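Local coordinates for Alpha/beta hydrolase fold protein (Nakamurella multipartita, PDB 4Y7D) that probably acts as a hydrolase of the alpha/beta hydrolase fold, at residues A[59-64]-A[293-298]. Residues are numbered along the deposited sequence; the frame is centred on the assembly and turned at random.
Sequences EGLRAI and RAAELL
L61 and E59 pack against A295 and L298 of the C-terminal helix 288-299 in this alpha/beta hydrolase fold. E59 and L61 belong to the turn that joins helix 46-58 to strand 62-66 of the central sheet. A Schellman motif ends helix 46-58, with G60 at positive phi as its C-prime residue, and L61 follows directly.

The contact is van der Waals packing, mainly apolar, and no hydrogen bond crosses it. CD2 of L61 reaches L298, 3.7 Å from its backbone C and 3.8 Å from its CB, and the two leucine side chains cross at about a right angle. The same CD2 lies 3.9 Å from O of A295. CD1 is the L61 methyl nearest to CB of A295, at 4.2 Å. Both leucines also touch V36 of strand 35-39, which ties the turn and the helix to the sheet. Replacing L61 by an alanine removes both methyls and would probably open a gap beside L298 CB and the A295 backbone.

E59 takes part through its carbon chain. Its CG lies beside the backbone N (chi1 -73°), and the chain bends at chi2 (-91°), so that it runs alongside the A295 methyl. OE1 of E59 forms a salt bridge with NH1 of R299 on the same helix as A295. NH2 of R299 pairs with OE1 of E296, so one guanidinium probably offsets two acids. CG of E59 lies 3.7 Å from CB of A295.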
loop_
_atom_site.group_PDB
_atom_site.type_symbol
_atom_site.label_atom_id
_atom_site.label_comp_id
_atom_site.label_asym_id
_atom_site.label_seq_id
_atom_site.Cartn_x
_atom_site.Cartn_y
_atom_site.Cartn_z
ATOM N N GLU A 59 -2.905 12.335 -12.585
ATOM C CA GLU A 59 -2.508 13.647 -12.113
ATOM C C GLU A 59 -1.176 14.138 -12.700
ATOM O O GLU A 59 -0.651 15.190 -12.290
ATOM C CB GLU A 59 -2.390 13.630 -10.581
ATOM C CG GLU A 59 -3.735 13.568 -9.874
ATOM C CD GLU A 59 -4.329 14.941 -9.549
ATOM O OE1 GLU A 59 -3.733 15.973 -9.875
ATOM O OE2 GLU A 59 -5.367 14.990 -8.846
ATOM N N GLY A 60 -0.605 13.410 -13.650
ATOM C CA GLY A 60 0.647 13.892 -14.251
ATOM C C GLY A 60 1.899 13.653 -13.407
ATOM O O GLY A 60 2.850 14.477 -13.426
ATOM N N LEU A 61 1.926 12.545 -12.668
ATOM C CA LEU A 61 3.146 12.076 -12.015
ATOM C C LEU A 61 3.542 10.718 -12.611
ATOM O O LEU A 61 2.717 10.043 -13.273
ATOM C CB LEU A 61 2.961 11.975 -10.490
ATOM C CG LEU A 61 2.720 13.330 -9.778
ATOM C CD1 LEU A 61 1.239 13.637 -9.706
ATOM C CD2 LEU A 61 3.273 13.274 -8.357
ATOM N N ARG A 62 4.810 10.313 -12.413
ATOM C CA ARG A 62 5.246 9.023 -12.873
ATOM C C ARG A 62 5.382 8.141 -11.668
ATOM O O ARG A 62 5.738 8.621 -10.594
ATOM C CB ARG A 62 6.515 9.056 -13.751
ATOM C CG ARG A 62 7.857 9.051 -13.091
ATOM C CD ARG A 62 8.966 9.151 -14.179
ATOM N NE ARG A 62 10.363 9.316 -13.705
ATOM C CZ ARG A 62 11.224 8.303 -13.449
ATOM N NH1 ARG A 62 10.866 7.032 -13.575
ATOM N NH2 ARG A 62 12.480 8.566 -13.083
ATOM N N ALA A 63 5.044 6.863 -11.809
ATOM C CA ALA A 63 5.139 5.927 -10.683
ATOM C C ALA A 63 6.198 4.852 -10.917
ATOM O O ALA A 63 6.377 4.372 -12.050
ATOM C CB ALA A 63 3.799 5.299 -10.457
ATOM N N ILE A 64 6.898 4.494 -9.844
ATOM C CA ILE A 64 7.844 3.431 -9.807
ATOM C C ILE A 64 7.207 2.423 -8.847
ATOM O O ILE A 64 7.212 2.633 -7.656
ATOM C CB ILE A 64 9.236 3.929 -9.314
ATOM C CG1 ILE A 64 9.783 5.001 -10.273
ATOM C CG2 ILE A 64 10.224 2.767 -9.164
ATOM C CD1 ILE A 64 10.811 5.909 -9.639
ATOM N N ARG A 293 -4.905 16.231 -2.998
ATOM C CA ARG A 293 -3.919 16.790 -2.058
ATOM C C ARG A 293 -2.644 15.945 -2.027
ATOM O O ARG A 293 -1.540 16.482 -1.998
ATOM C CB ARG A 293 -4.543 17.001 -0.639
ATOM C CG ARG A 293 -3.571 17.287 0.488
ATOM C CD ARG A 293 -2.809 18.579 0.285
ATOM N NE ARG A 293 -1.838 18.878 1.353
ATOM C CZ ARG A 293 -0.802 19.715 1.224
ATOM N NH1 ARG A 293 -0.574 20.356 0.082
ATOM N NH2 ARG A 293 0.007 19.923 2.251
ATOM N N ALA A 294 -2.823 14.637 -1.974
ATOM C CA ALA A 294 -1.682 13.704 -2.029
ATOM C C ALA A 294 -0.839 13.939 -3.277
ATOM O O ALA A 294 0.377 14.060 -3.195
ATOM C CB ALA A 294 -2.148 12.281 -1.963
ATOM N N ALA A 295 -1.485 14.042 -4.420
ATOM C CA ALA A 295 -0.783 14.288 -5.673
ATOM C C ALA A 295 -0.036 15.585 -5.661
ATOM O O ALA A 295 1.112 15.632 -6.105
ATOM C CB ALA A 295 -1.738 14.222 -6.859
ATOM N N GLU A 296 -0.664 16.641 -5.144
ATOM C CA GLU A 296 0.007 17.935 -5.092
ATOM C C GLU A 296 1.215 17.902 -4.159
ATOM O O GLU A 296 2.301 18.447 -4.485
ATOM C CB GLU A 296 -0.977 19.030 -4.681
ATOM C CG GLU A 296 -0.398 20.436 -4.672
ATOM C CD GLU A 296 0.329 20.904 -5.980
ATOM O OE1 GLU A 296 -0.075 20.595 -7.148
ATOM O OE2 GLU A 296 1.352 21.637 -5.817
ATOM N N LEU A 297 1.083 17.248 -3.017
ATOM C CA LEU A 297 2.211 17.055 -2.161
ATOM C C LEU A 297 3.331 16.304 -2.876
ATOM O O LEU A 297 4.486 16.700 -2.793
ATOM C CB LEU A 297 1.802 16.328 -0.901
ATOM C CG LEU A 297 2.829 16.412 0.206
ATOM C CD1 LEU A 297 2.808 17.806 0.833
ATOM C CD2 LEU A 297 2.545 15.341 1.241
ATOM N N LEU A 298 2.984 15.222 -3.582
ATOM C CA LEU A 298 4.006 14.363 -4.196
ATOM C C LEU A 298 4.708 15.016 -5.379
ATOM O O LEU A 298 5.819 14.621 -5.716
ATOM C CB LEU A 298 3.398 12.997 -4.575
ATOM C CG LEU A 298 3.027 12.170 -3.346
ATOM C CD1 LEU A 298 2.007 11.044 -3.615
ATOM C CD2 LEU A 298 4.260 11.604 -2.710
#